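Local coordinates for similarities with probable monooxygenase (Photorhabdus luminescens, PDB 4HB9), which binds FAD and is probably a flavin-dependent monooxygenase, possibly acting in stilbene epoxidation in the symbiosis of this bacterium with its nematode, at residues T131-Y135 with K167-Y172; F175-F179 with R300-L305; L316-H321 with T333-A338. All coordinates share one frame; numbering follows the deposited sequence.

Interaction 1 (T131-Y135 with K167-Y172). With FAD (flavin-adenine dinucleotide), chain B; EDO (1,2-ethanediol), chain J.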
loop_
_atom_site.group_PDB
_atom_site.type_symbol
_atom_site.label_atom_id
_atom_site.label_comp_id
_atom_site.label_asym_id
_atom_site.label_seq_id
_atom_site.Cartn_x
_atom_site.Cartn_y
_atom_site.Cartn_z
ATOM N N THR A 131 19.215 -5.017 -7.016
ATOM C CA THR A 131 18.928 -3.693 -6.477
ATOM C C THR A 131 19.271 -2.637 -7.516
ATOM O O THR A 131 20.443 -2.402 -7.803
ATOM C CB THR A 131 19.750 -3.437 -5.186
ATOM O OG1 THR A 131 19.336 -4.361 -4.185
ATOM C CG2 THR A 131 19.554 -2.033 -4.649
ATOM N N PHE A 132 18.243 -1.980 -8.044
ATOM C CA PHE A 132 18.421 -0.893 -8.974
ATOM C C PHE A 132 19.211 0.246 -8.321
ATOM O O PHE A 132 18.953 0.619 -7.175
ATOM C CB PHE A 132 17.072 -0.380 -9.469
ATOM C CG PHE A 132 17.160 0.918 -10.179
ATOM C CD1 PHE A 132 17.283 0.961 -11.551
ATOM C CD2 PHE A 132 17.169 2.104 -9.469
ATOM C CE1 PHE A 132 17.387 2.173 -12.213
ATOM C CE2 PHE A 132 17.273 3.321 -10.116
ATOM C CZ PHE A 132 17.375 3.357 -11.497
ATOM N N VAL A 133 20.177 0.782 -9.060
ATOM C CA VAL A 133 20.975 1.930 -8.615
ATOM C C VAL A 133 20.781 3.132 -9.565
ATOM O O VAL A 133 20.564 4.254 -9.115
ATOM C CB VAL A 133 22.476 1.559 -8.531
ATOM C CG1 VAL A 133 23.338 2.793 -8.294
ATOM C CG2 VAL A 133 22.714 0.519 -7.434
ATOM N N ARG A 134 20.840 2.903 -10.872
ATOM C CA ARG A 134 20.611 3.960 -11.856
ATOM C C ARG A 134 20.356 3.407 -13.239
ATOM O O ARG A 134 20.585 2.242 -13.499
ATOM C CB ARG A 134 21.806 4.934 -11.914
ATOM C CG ARG A 134 23.075 4.326 -12.465
ATOM C CD ARG A 134 24.277 5.274 -12.342
ATOM N NE ARG A 134 25.490 4.557 -12.733
ATOM C CZ ARG A 134 26.007 4.538 -13.958
ATOM N NH1 ARG A 134 25.449 5.228 -14.953
ATOM N NH2 ARG A 134 27.102 3.830 -14.189
ATOM N N TYR A 135 19.885 4.270 -14.133
ATOM C CA TYR A 135 19.785 3.930 -15.526
ATOM C C TYR A 135 20.492 4.950 -16.404
ATOM O O TYR A 135 20.741 6.097 -15.974
ATOM C CB TYR A 135 18.325 3.837 -15.949
ATOM C CG TYR A 135 17.584 5.147 -15.898
ATOM C CD1 TYR A 135 17.638 6.049 -16.969
ATOM C CD2 TYR A 135 16.815 5.483 -14.796
ATOM C CE1 TYR A 135 16.946 7.249 -16.934
ATOM C CE2 TYR A 135 16.112 6.674 -14.746
ATOM C CZ TYR A 135 16.187 7.559 -15.810
ATOM O OH TYR A 135 15.484 8.731 -15.769
ATOM N N LYS A 167 14.173 5.037 -6.225
ATOM C CA LYS A 167 15.377 5.597 -6.859
ATOM C C LYS A 167 15.137 5.929 -8.322
ATOM O O LYS A 167 15.760 6.838 -8.853
ATOM C CB LYS A 167 16.569 4.642 -6.768
ATOM C CG LYS A 167 17.016 4.296 -5.366
ATOM C CD LYS A 167 17.285 5.506 -4.495
ATOM C CE LYS A 167 17.633 5.088 -3.065
ATOM N NZ LYS A 167 18.786 4.133 -3.020
ATOM N N VAL A 168 14.232 5.202 -8.976
ATOM C CA VAL A 168 13.893 5.514 -10.355
ATOM C C VAL A 168 13.280 6.898 -10.420
ATOM O O VAL A 168 13.684 7.693 -11.266
ATOM C CB VAL A 168 12.944 4.484 -10.996
ATOM C CG1 VAL A 168 12.607 4.883 -12.432
ATOM C CG2 VAL A 168 13.576 3.112 -10.961
ATOM N N ARG A 169 12.297 7.175 -9.550
ATOM C CA ARG A 169 11.669 8.506 -9.491
ATOM C C ARG A 169 12.700 9.580 -9.147
ATOM O O ARG A 169 12.691 10.679 -9.722
ATOM C CB ARG A 169 10.540 8.584 -8.442
ATOM C CG ARG A 169 9.811 9.938 -8.457
ATOM C CD ARG A 169 9.101 10.322 -7.165
ATOM N NE ARG A 169 9.962 10.333 -5.976
ATOM C CZ ARG A 169 9.831 9.521 -4.924
ATOM N NH1 ARG A 169 10.658 9.626 -3.891
ATOM N NH2 ARG A 169 8.888 8.591 -4.893
ATOM N N LYS A 170 13.574 9.263 -8.207
ATOM C CA LYS A 170 14.562 10.244 -7.754
ATOM C C LYS A 170 15.490 10.635 -8.912
ATOM O O LYS A 170 15.916 11.779 -8.999
ATOM C CB LYS A 170 15.346 9.720 -6.548
ATOM C CG LYS A 170 14.639 9.852 -5.201
ATOM C CD LYS A 170 15.370 9.032 -4.137
ATOM C CE LYS A 170 15.116 9.466 -2.705
ATOM N NZ LYS A 170 13.726 9.899 -2.435
ATOM N N GLN A 171 15.767 9.695 -9.810
ATOM C CA GLN A 171 16.605 9.982 -10.968
ATOM C C GLN A 171 15.821 10.650 -12.068
ATOM O O GLN A 171 16.287 11.633 -12.626
ATOM C CB GLN A 171 17.278 8.744 -11.514
ATOM C CG GLN A 171 18.164 9.086 -12.690
ATOM C CD GLN A 171 18.940 7.931 -13.269
ATOM O OE1 GLN A 171 19.257 6.937 -12.591
ATOM N NE2 GLN A 171 19.290 8.077 -14.536
ATOM N N TYR A 172 14.623 10.137 -12.362
ATOM C CA TYR A 172 13.839 10.601 -13.479
ATOM C C TYR A 172 13.153 11.942 -13.213
ATOM O O TYR A 172 13.154 12.808 -14.091
ATOM C CB TYR A 172 12.799 9.539 -13.874
ATOM C CG TYR A 172 11.990 9.851 -15.114
ATOM C CD1 TYR A 172 12.595 10.333 -16.274
ATOM C CD2 TYR A 172 10.617 9.651 -15.138
ATOM C CE1 TYR A 172 11.854 10.600 -17.415
ATOM C CE2 TYR A 172 9.867 9.914 -16.269
ATOM C CZ TYR A 172 10.488 10.398 -17.405
ATOM O OH TYR A 172 9.734 10.641 -18.526
HETATM P PA FAD B . 5.518 -1.975 -2.919
HETATM O O1A FAD B . 4.367 -2.945 -2.885
HETATM O O2A FAD B . 6.150 -1.347 -1.724
HETATM O O5B FAD B . 6.676 -2.622 -3.815
HETATM C C5B FAD B . 7.914 -1.974 -4.036
HETATM C C4B FAD B . 8.880 -3.084 -4.402
HETATM O O4B FAD B . 10.081 -2.493 -4.931
HETATM C C3B FAD B . 9.280 -3.971 -3.207
HETATM O O3B FAD B . 9.230 -5.358 -3.542
HETATM C C2B FAD B . 10.693 -3.504 -2.923
HETATM O O2B FAD B . 11.542 -4.467 -2.326
HETATM C C1B FAD B . 11.178 -3.148 -4.336
HETATM N N9A FAD B . 12.312 -2.225 -4.413
HETATM C C8A FAD B . 12.480 -1.057 -3.738
HETATM N N7A FAD B . 13.628 -0.430 -4.124
HETATM C C5A FAD B . 14.195 -1.227 -5.056
HETATM C C6A FAD B . 15.434 -1.151 -5.854
HETATM N N6A FAD B . 16.239 -0.083 -5.652
HETATM N N1A FAD B . 15.711 -2.160 -6.706
HETATM C C2A FAD B . 14.859 -3.197 -6.872
HETATM N N3A FAD B . 13.708 -3.338 -6.183
HETATM C C4A FAD B . 13.332 -2.384 -5.268
HETATM N N1 FAD B . -3.300 -0.146 0.474
HETATM C C2 FAD B . -4.595 -0.349 0.143
HETATM O O2 FAD B . -5.034 -0.067 -1.027
HETATM N N3 FAD B . -5.450 -0.865 1.046
HETATM C C4 FAD B . -5.135 -1.159 2.311
HETATM O O4 FAD B . -6.004 -1.630 3.092
HETATM C C4X FAD B . -3.758 -0.926 2.757
HETATM N N5 FAD B . -3.343 -1.211 4.025
HETATM C C5X FAD B . -2.061 -0.967 4.382
HETATM C C6 FAD B . -1.627 -1.229 5.677
HETATM C C7 FAD B . -0.307 -0.993 6.066
HETATM C C7M FAD B . 0.165 -1.280 7.479
HETATM C C8 FAD B . 0.650 -0.443 5.091
HETATM C C8M FAD B . 2.090 -0.187 5.477
HETATM C C9 FAD B . 0.222 -0.179 3.793
HETATM C C9A FAD B . -1.091 -0.416 3.388
HETATM N N10 FAD B . -1.518 -0.142 2.069
HETATM C C10 FAD B . -2.844 -0.378 1.724
HETATM C "C1'" FAD B . -0.623 0.450 1.054
HETATM C "C2'" FAD B . 0.024 -0.591 0.143
HETATM O "O2'" FAD B . 0.615 -1.635 0.899
HETATM C "C3'" FAD B . 1.096 0.091 -0.704
HETATM O "O3'" FAD B . 0.582 1.336 -1.176
HETATM C "C4'" FAD B . 1.466 -0.776 -1.898
HETATM O "O4'" FAD B . 2.350 -1.784 -1.442
HETATM C "C5'" FAD B . 2.151 0.010 -2.996
HETATM O "O5'" FAD B . 2.443 -0.898 -4.037
HETATM P P FAD B . 3.811 -0.677 -4.856
HETATM O O1P FAD B . 3.867 -1.850 -5.805
HETATM O O2P FAD B . 3.844 0.736 -5.377
HETATM O O3P FAD B . 5.037 -0.737 -3.822
HETATM C C1 EDO J . 10.936 14.511 -18.214
HETATM O O1 EDO J . 11.380 13.527 -19.148
HETATM C C2 EDO J . 11.394 14.136 -16.813
HETATM O O2 EDO J . 12.821 14.051 -16.732
HETATM O O HOH W 1 19.909 1.590 -4.813
HETATM O O HOH W 2 19.754 6.764 -9.984
#
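Gln-171 lays its carboxamide flat over the ring of Tyr-135, tying helix 167-172 to strand 132-137, an outer strand of a small three-stranded antiparallel sheet beside the Rossmann-type core that holds the FAD. The two planes are only 9° apart, and NE2 of Gln-171 sits over the ring centre, 3.4 Å from Tyr-135 CZ. The same amide grips the backbone of that tyrosine twice: NE2 gives a nearly straight bond (174°) to Tyr-135 O at 2.8 Å, with the acceptor in the amide plane, while Tyr-135 N reaches Gln-171 OE1 at 3.1 Å. One side-chain amide thus satisfies both the N-H and the C=O of Tyr-135. Tyr-135 helps by holding CG between its backbone N and carbonyl carbon (chi1 66°), which turns the ring under the amide. A water links OE1 to Val-133 O, next to the classic beta bulge that Val-133 and Arg-134 form opposite Phe-146.

Phe-132 crosses Val-168 at about a right angle: the CG2 methyl lies over the ring centre as a CH-pi contact, 3.8 Å from CE2, and Arg-134 N lies over the opposite face, offset to the rim. Lys-167 CB comes to the ring edge, in its plane. The backbone of Phe-132 recognises the adenine of FAD, with N bonded to FAD N1A at 2.9 Å and O receiving FAD N6A at 3.2 Å. Farther along, Tyr-172 turns its ring obliquely to the hydroxyl of Tyr-135, which stops 3.3 Å from Tyr-172 CD1.

Interaction 2 (F175-F179 with R300-L305). With EDO (1,2-ethanediol), chain C.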
loop_
_atom_site.group_PDB
_atom_site.type_symbol
_atom_site.label_atom_id
_atom_site.label_comp_id
_atom_site.label_asym_id
_atom_site.label_seq_id
_atom_site.Cartn_x
_atom_site.Cartn_y
_atom_site.Cartn_z
ATOM N N PHE A 175 12.809 16.627 -8.993
ATOM C CA PHE A 175 12.242 17.806 -8.341
ATOM C C PHE A 175 10.937 17.546 -7.582
ATOM O O PHE A 175 10.475 18.418 -6.849
ATOM C CB PHE A 175 12.100 18.946 -9.350
ATOM C CG PHE A 175 13.423 19.414 -9.894
ATOM C CD1 PHE A 175 14.376 19.974 -9.043
ATOM C CD2 PHE A 175 13.735 19.276 -11.243
ATOM C CE1 PHE A 175 15.602 20.396 -9.529
ATOM C CE2 PHE A 175 14.961 19.695 -11.736
ATOM C CZ PHE A 175 15.893 20.256 -10.878
ATOM N N ILE A 176 10.354 16.354 -7.728
ATOM C CA ILE A 176 9.211 15.968 -6.898
ATOM C C ILE A 176 9.673 15.765 -5.455
ATOM O O ILE A 176 10.495 14.878 -5.167
ATOM C CB ILE A 176 8.537 14.685 -7.402
ATOM C CG1 ILE A 176 7.826 14.970 -8.720
ATOM C CG2 ILE A 176 7.535 14.159 -6.360
ATOM C CD1 ILE A 176 7.365 13.727 -9.453
ATOM N N GLU A 177 9.135 16.577 -4.549
ATOM C CA GLU A 177 9.558 16.554 -3.145
ATOM C C GLU A 177 8.349 16.382 -2.220
ATOM O O GLU A 177 7.329 16.994 -2.439
ATOM C CB GLU A 177 10.329 17.837 -2.795
ATOM C CG GLU A 177 9.582 19.137 -3.109
ATOM C CD GLU A 177 10.469 20.385 -3.044
ATOM O OE1 GLU A 177 11.550 20.342 -2.402
ATOM O OE2 GLU A 177 10.074 21.420 -3.638
ATOM N N ARG A 178 8.490 15.543 -1.196
ATOM C CA ARG A 178 7.439 15.315 -0.208
ATOM C C ARG A 178 7.448 16.431 0.813
ATOM O O ARG A 178 8.478 17.088 0.996
ATOM C CB ARG A 178 7.656 13.982 0.509
ATOM C CG ARG A 178 8.754 14.025 1.565
ATOM C CD ARG A 178 9.363 12.658 1.853
ATOM N NE ARG A 178 10.218 12.696 3.035
ATOM C CZ ARG A 178 10.640 11.621 3.708
ATOM N NH1 ARG A 178 10.282 10.393 3.329
ATOM N NH2 ARG A 178 11.406 11.779 4.785
ATOM N N PHE A 179 6.314 16.647 1.486
ATOM C CA PHE A 179 6.289 17.543 2.642
ATOM C C PHE A 179 5.634 16.848 3.837
ATOM O O PHE A 179 4.886 15.892 3.669
ATOM C CB PHE A 179 5.581 18.865 2.328
ATOM C CG PHE A 179 4.128 18.715 1.963
ATOM C CD1 PHE A 179 3.131 18.772 2.947
ATOM C CD2 PHE A 179 3.748 18.532 0.644
ATOM C CE1 PHE A 179 1.809 18.641 2.613
ATOM C CE2 PHE A 179 2.415 18.397 0.309
ATOM C CZ PHE A 179 1.445 18.442 1.296
ATOM N N ARG A 300 3.518 11.992 5.355
ATOM C CA ARG A 300 4.106 12.877 4.369
ATOM C C ARG A 300 3.223 12.860 3.133
ATOM O O ARG A 300 2.459 11.908 2.916
ATOM C CB ARG A 300 5.549 12.464 4.088
ATOM C CG ARG A 300 6.418 12.668 5.320
ATOM C CD ARG A 300 7.861 12.246 5.138
ATOM N NE ARG A 300 8.603 12.304 6.407
ATOM C CZ ARG A 300 8.745 11.302 7.283
ATOM N NH1 ARG A 300 8.202 10.104 7.068
ATOM N NH2 ARG A 300 9.450 11.503 8.396
ATOM N N SER A 301 3.250 13.945 2.369
ATOM C CA SER A 301 2.432 14.022 1.161
ATOM C C SER A 301 3.254 14.719 0.088
ATOM O O SER A 301 4.430 14.977 0.293
ATOM C CB SER A 301 1.127 14.765 1.449
ATOM O OG SER A 301 0.217 14.715 0.372
HETATM N N MSE A 302 2.637 15.042 -1.038
HETATM C CA MSE A 302 3.379 15.705 -2.110
HETATM C C MSE A 302 2.508 16.725 -2.757
HETATM O O MSE A 302 1.279 16.653 -2.691
HETATM C CB MSE A 302 3.916 14.713 -3.136
HETATM C CG MSE A 302 2.800 14.036 -3.914
HETATM SE SE MSE A 302 3.637 12.826 -5.213
HETATM C CE MSE A 302 3.208 11.231 -4.155
ATOM N N PRO A 303 3.142 17.723 -3.370
ATOM C CA PRO A 303 2.276 18.678 -4.024
ATOM C C PRO A 303 1.618 18.081 -5.274
ATOM O O PRO A 303 1.914 16.960 -5.685
ATOM C CB PRO A 303 3.198 19.854 -4.347
ATOM C CG PRO A 303 4.590 19.354 -4.214
ATOM C CD PRO A 303 4.576 18.057 -3.464
ATOM N N HIS A 304 0.704 18.846 -5.834
ATOM C CA HIS A 304 0.009 18.511 -7.069
ATOM C C HIS A 304 1.021 18.126 -8.157
ATOM O O HIS A 304 2.058 18.787 -8.334
ATOM C CB HIS A 304 -0.829 19.733 -7.457
ATOM C CG HIS A 304 -1.683 19.558 -8.671
ATOM N ND1 HIS A 304 -3.016 19.209 -8.597
ATOM C CD2 HIS A 304 -1.428 19.803 -9.978
ATOM C CE1 HIS A 304 -3.529 19.193 -9.815
ATOM N NE2 HIS A 304 -2.584 19.541 -10.669
ATOM N N LEU A 305 0.752 17.008 -8.829
ATOM C CA LEU A 305 1.645 16.512 -9.880
ATOM C C LEU A 305 1.341 17.244 -11.161
ATOM O O LEU A 305 0.216 17.205 -11.638
ATOM C CB LEU A 305 1.449 15.018 -10.128
ATOM C CG LEU A 305 2.030 14.031 -9.135
ATOM C CD1 LEU A 305 1.655 12.613 -9.566
ATOM C CD2 LEU A 305 3.541 14.202 -9.054
HETATM C C1 EDO C . 10.362 16.843 -12.394
HETATM O O1 EDO C . 11.571 16.676 -11.647
HETATM C C2 EDO C . 9.270 17.473 -11.527
HETATM O O2 EDO C . 7.962 17.167 -12.044
#
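Phe-179 and Ser-301 form an antiparallel hydrogen-bonded pair that joins the start of strand 179-191 to the end of 295-301, an edge strand of the large mixed sheet. Phe-179 N bonds to Ser-301 O at 2.8 Å, and Ser-301 N returns to Phe-179 O at 2.9 Å. The flanking residues add CA-H...O contacts to the same two carbonyls, from Arg-178 and Arg-300.

The charged groups stack. Both arginine chains are extended and run side by side in the same direction, their guanidinium planes 15° apart; the exact spacing is doubtful, because the model sets some of their atoms too close. A long, weak ion pair from Arg-300 NE to Asp-180 probably offsets some of the charge.

Among the apolar contacts, the Phe-179 ring, with CG between backbone N and carbonyl carbon (chi1 63°), folds across the other segment: Ser-301 lies over one face, its CB 3.7 Å from Phe-179 CZ, and Pro-303 N is at the edge. Ile-176 CD1 meets Leu-305 CD2 at 3.9 Å.

One polar atom is left out: Glu-177 O, 3.1 Å from Pro-303 CD, is buried without a polar partner.

Helix 355-386 covers the 300-305 segment, Val-374 touching Ser-301 and Asn-371 accepting from Leu-305 N, while Ile-320 of helix 318-321 packs against both Ile-176 and Leu-305.

Interaction 3 (L316-H321 with T333-A338). With FAD (flavin-adenine dinucleotide), chain B; EDO (1,2-ethanediol), chain G.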
loop_
_atom_site.group_PDB
_atom_site.type_symbol
_atom_site.label_atom_id
_atom_site.label_comp_id
_atom_site.label_asym_id
_atom_site.label_seq_id
_atom_site.Cartn_x
_atom_site.Cartn_y
_atom_site.Cartn_z
ATOM N N LEU A 316 5.104 3.778 -11.527
ATOM C CA LEU A 316 3.782 3.422 -11.027
ATOM C C LEU A 316 3.769 3.158 -9.532
ATOM O O LEU A 316 4.801 3.058 -8.915
ATOM C CB LEU A 316 3.128 2.270 -11.803
ATOM C CG LEU A 316 3.535 0.821 -11.724
ATOM C CD1 LEU A 316 3.181 0.140 -10.397
ATOM C CD2 LEU A 316 2.815 0.100 -12.855
ATOM N N GLY A 317 2.577 3.123 -8.965
ATOM C CA GLY A 317 2.413 2.832 -7.551
ATOM C C GLY A 317 2.908 3.939 -6.649
ATOM O O GLY A 317 2.843 5.122 -7.010
ATOM N N ASP A 318 3.391 3.541 -5.466
ATOM C CA ASP A 318 3.919 4.462 -4.452
ATOM C C ASP A 318 5.099 5.305 -4.942
ATOM O O ASP A 318 5.269 6.437 -4.477
ATOM C CB ASP A 318 4.298 3.718 -3.170
ATOM C CG ASP A 318 3.064 3.289 -2.333
ATOM O OD1 ASP A 318 1.926 3.651 -2.690
ATOM O OD2 ASP A 318 3.245 2.586 -1.311
ATOM N N ALA A 319 5.873 4.785 -5.891
ATOM C CA ALA A 319 6.937 5.549 -6.544
ATOM C C ALA A 319 6.491 6.932 -6.987
ATOM O O ALA A 319 7.290 7.876 -6.979
ATOM C CB ALA A 319 7.517 4.780 -7.728
ATOM N N ILE A 320 5.226 7.058 -7.369
ATOM C CA ILE A 320 4.696 8.319 -7.849
ATOM C C ILE A 320 3.437 8.798 -7.095
ATOM O O ILE A 320 3.072 9.966 -7.228
ATOM C CB ILE A 320 4.493 8.233 -9.394
ATOM C CG1 ILE A 320 4.192 9.605 -9.997
ATOM C CG2 ILE A 320 3.408 7.244 -9.754
ATOM C CD1 ILE A 320 5.307 10.615 -9.841
ATOM N N HIS A 321 2.826 7.932 -6.273
ATOM C CA HIS A 321 1.559 8.203 -5.555
ATOM C C HIS A 321 1.621 8.488 -4.073
ATOM O O HIS A 321 0.732 9.159 -3.547
ATOM C CB HIS A 321 0.664 6.955 -5.576
ATOM C CG HIS A 321 0.046 6.701 -6.883
ATOM N ND1 HIS A 321 -0.688 7.658 -7.534
ATOM C CD2 HIS A 321 0.078 5.624 -7.692
ATOM C CE1 HIS A 321 -1.104 7.169 -8.687
ATOM N NE2 HIS A 321 -0.632 5.947 -8.812
ATOM N N THR A 333 -4.382 1.769 -5.728
ATOM C CA THR A 333 -3.894 2.721 -6.748
ATOM C C THR A 333 -2.744 2.132 -7.564
ATOM O O THR A 333 -2.701 2.311 -8.790
ATOM C CB THR A 333 -3.526 4.072 -6.120
ATOM O OG1 THR A 333 -4.636 4.528 -5.355
ATOM C CG2 THR A 333 -3.284 5.088 -7.189
ATOM N N ALA A 334 -1.839 1.394 -6.908
ATOM C CA ALA A 334 -0.792 0.669 -7.620
ATOM C C ALA A 334 -1.364 -0.346 -8.639
ATOM O O ALA A 334 -0.885 -0.453 -9.787
ATOM C CB ALA A 334 0.133 -0.035 -6.652
ATOM N N LEU A 335 -2.396 -1.066 -8.224
ATOM C CA LEU A 335 -3.101 -1.999 -9.101
ATOM C C LEU A 335 -3.793 -1.283 -10.261
ATOM O O LEU A 335 -3.697 -1.710 -11.409
ATOM C CB LEU A 335 -4.128 -2.806 -8.298
ATOM C CG LEU A 335 -3.502 -3.779 -7.318
ATOM C CD1 LEU A 335 -4.567 -4.331 -6.359
ATOM C CD2 LEU A 335 -2.755 -4.885 -8.049
ATOM N N ARG A 336 -4.494 -0.200 -9.943
ATOM C CA ARG A 336 -5.124 0.629 -10.947
ATOM C C ARG A 336 -4.122 1.101 -12.015
ATOM O O ARG A 336 -4.434 1.063 -13.208
ATOM C CB ARG A 336 -5.750 1.842 -10.273
ATOM C CG ARG A 336 -6.683 2.641 -11.138
ATOM C CD ARG A 336 -7.349 3.702 -10.287
ATOM N NE ARG A 336 -8.232 4.548 -11.073
ATOM C CZ ARG A 336 -8.960 5.547 -10.566
ATOM N NH1 ARG A 336 -8.919 5.830 -9.272
ATOM N NH2 ARG A 336 -9.743 6.250 -11.356
ATOM N N ASP A 337 -2.968 1.593 -11.568
ATOM C CA ASP A 337 -1.876 1.994 -12.471
ATOM C C ASP A 337 -1.439 0.824 -13.367
ATOM O O ASP A 337 -1.237 0.987 -14.574
ATOM C CB ASP A 337 -0.632 2.427 -11.717
ATOM C CG ASP A 337 -0.781 3.744 -10.942
ATOM O OD1 ASP A 337 -1.774 4.501 -11.084
ATOM O OD2 ASP A 337 0.137 4.005 -10.140
ATOM N N ALA A 338 -1.296 -0.352 -12.774
ATOM C CA ALA A 338 -0.807 -1.541 -13.503
ATOM C C ALA A 338 -1.753 -1.950 -14.627
ATOM O O ALA A 338 -1.324 -2.244 -15.753
ATOM C CB ALA A 338 -0.557 -2.695 -12.536
HETATM P PA FAD B . 5.518 -1.975 -2.919
HETATM O O1A FAD B . 4.367 -2.945 -2.885
HETATM O O2A FAD B . 6.150 -1.347 -1.724
HETATM O O5B FAD B . 6.676 -2.622 -3.815
HETATM C C5B FAD B . 7.914 -1.974 -4.036
HETATM C C4B FAD B . 8.880 -3.084 -4.402
HETATM O O4B FAD B . 10.081 -2.493 -4.931
HETATM C C3B FAD B . 9.280 -3.971 -3.207
HETATM O O3B FAD B . 9.230 -5.358 -3.542
HETATM C C2B FAD B . 10.693 -3.504 -2.923
HETATM O O2B FAD B . 11.542 -4.467 -2.326
HETATM C C1B FAD B . 11.178 -3.148 -4.336
HETATM N N9A FAD B . 12.312 -2.225 -4.413
HETATM C C8A FAD B . 12.480 -1.057 -3.738
HETATM N N7A FAD B . 13.628 -0.430 -4.124
HETATM C C5A FAD B . 14.195 -1.227 -5.056
HETATM C C6A FAD B . 15.434 -1.151 -5.854
HETATM N N6A FAD B . 16.239 -0.083 -5.652
HETATM N N1A FAD B . 15.711 -2.160 -6.706
HETATM C C2A FAD B . 14.859 -3.197 -6.872
HETATM N N3A FAD B . 13.708 -3.338 -6.183
HETATM C C4A FAD B . 13.332 -2.384 -5.268
HETATM N N1 FAD B . -3.300 -0.146 0.474
HETATM C C2 FAD B . -4.595 -0.349 0.143
HETATM O O2 FAD B . -5.034 -0.067 -1.027
HETATM N N3 FAD B . -5.450 -0.865 1.046
HETATM C C4 FAD B . -5.135 -1.159 2.311
HETATM O O4 FAD B . -6.004 -1.630 3.092
HETATM C C4X FAD B . -3.758 -0.926 2.757
HETATM N N5 FAD B . -3.343 -1.211 4.025
HETATM C C5X FAD B . -2.061 -0.967 4.382
HETATM C C6 FAD B . -1.627 -1.229 5.677
HETATM C C7 FAD B . -0.307 -0.993 6.066
HETATM C C7M FAD B . 0.165 -1.280 7.479
HETATM C C8 FAD B . 0.650 -0.443 5.091
HETATM C C8M FAD B . 2.090 -0.187 5.477
HETATM C C9 FAD B . 0.222 -0.179 3.793
HETATM C C9A FAD B . -1.091 -0.416 3.388
HETATM N N10 FAD B . -1.518 -0.142 2.069
HETATM C C10 FAD B . -2.844 -0.378 1.724
HETATM C "C1'" FAD B . -0.623 0.450 1.054
HETATM C "C2'" FAD B . 0.024 -0.591 0.143
HETATM O "O2'" FAD B . 0.615 -1.635 0.899
HETATM C "C3'" FAD B . 1.096 0.091 -0.704
HETATM O "O3'" FAD B . 0.582 1.336 -1.176
HETATM C "C4'" FAD B . 1.466 -0.776 -1.898
HETATM O "O4'" FAD B . 2.350 -1.784 -1.442
HETATM C "C5'" FAD B . 2.151 0.010 -2.996
HETATM O "O5'" FAD B . 2.443 -0.898 -4.037
HETATM P P FAD B . 3.811 -0.677 -4.856
HETATM O O1P FAD B . 3.867 -1.850 -5.805
HETATM O O2P FAD B . 3.844 0.736 -5.377
HETATM O O3P FAD B . 5.037 -0.737 -3.822
HETATM C C1 EDO G . -8.204 3.818 -4.878
HETATM O O1 EDO G . -9.581 4.188 -4.838
HETATM C C2 EDO G . -7.878 3.331 -6.278
HETATM O O2 EDO G . -7.532 4.420 -7.116
#
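His-321 and Asp-337 approach from opposite directions, the carboxylate at the edge of the imidazole and nearly coplanar with it. This is the tight part of the contact. NE2 of His-321 donates to the syn lone pair of Asp-337 OD1 at 2.9 Å (157°); its approach to OD2 is modelled so short that it is doubtful. OD2 also takes Gly-317 N at 2.8 Å through its anti lone pair, and OD1 has a further partner in Tyr-369 OH, so both carboxylate oxygens are held. Having CG opposite its carbonyl carbon (chi1 -69°) directs the Asp-337 carboxylate to these donors. The imidazole is packed on both faces: Thr-333 CG2 lies over its centre, 3.4 Å from His-321 CE1, and Ile-320 CG2 covers the opposite face nearer the rim.

Gly-317 is equally hemmed in. Its CA is 3.8 Å from Ala-334 CB; a positive phi suits glycine, and FAD O2P crowds the site where a side chain would start. As N-cap it starts helix 318-321, whose first amide, Asp-318 N, bonds to FAD O2P at 2.8 Å, while FAD O3' donates to Asp-318 OD2 at 2.9 Å. Gly-317 and Asp-318 are consistent with the FAD-binding GD motif of aromatic hydroxylases.

Packing is looser only at the CD2 end of Leu-316, 4.4 Å from Ala-338 CB. The contact itself is buried; Arg-336, holding an ethanediol probably from the crystallisation liquor, merely marks the partly exposed side of its helix.

Helix 330-349, which carries the second segment, packs against both helix 355-386, through Met-366 and Ile-373, and helix 11-22, whose Cys-15 touches Ala-338; Leu-316 continues from strand 313-315 and pairs by its backbone with Gly-160.

Overall arrangement
Interaction 3 is fully buried, whereas interactions 1 and 2 are partly exposed. Interactions 1 and 3 both touch FAD, at different parts of it: backbone atoms read the adenine in the first, while a helix start and a carboxylate hold a phosphate and the ribityl chain in the third. Interaction 2 stays off the cofactor and joins two strand ends by sheet pairing. Side-chain amide on backbone, strand pairing with stacked arginines, and a histidine-carboxylate pair thus mark three different settings. All three adjoin: Arg-169 NH2 probably bonds to Ala-319 O, Ile-176 and Leu-305 pack on Ile-320, and Arg-169 CD touches Ile-176 CG2 directly.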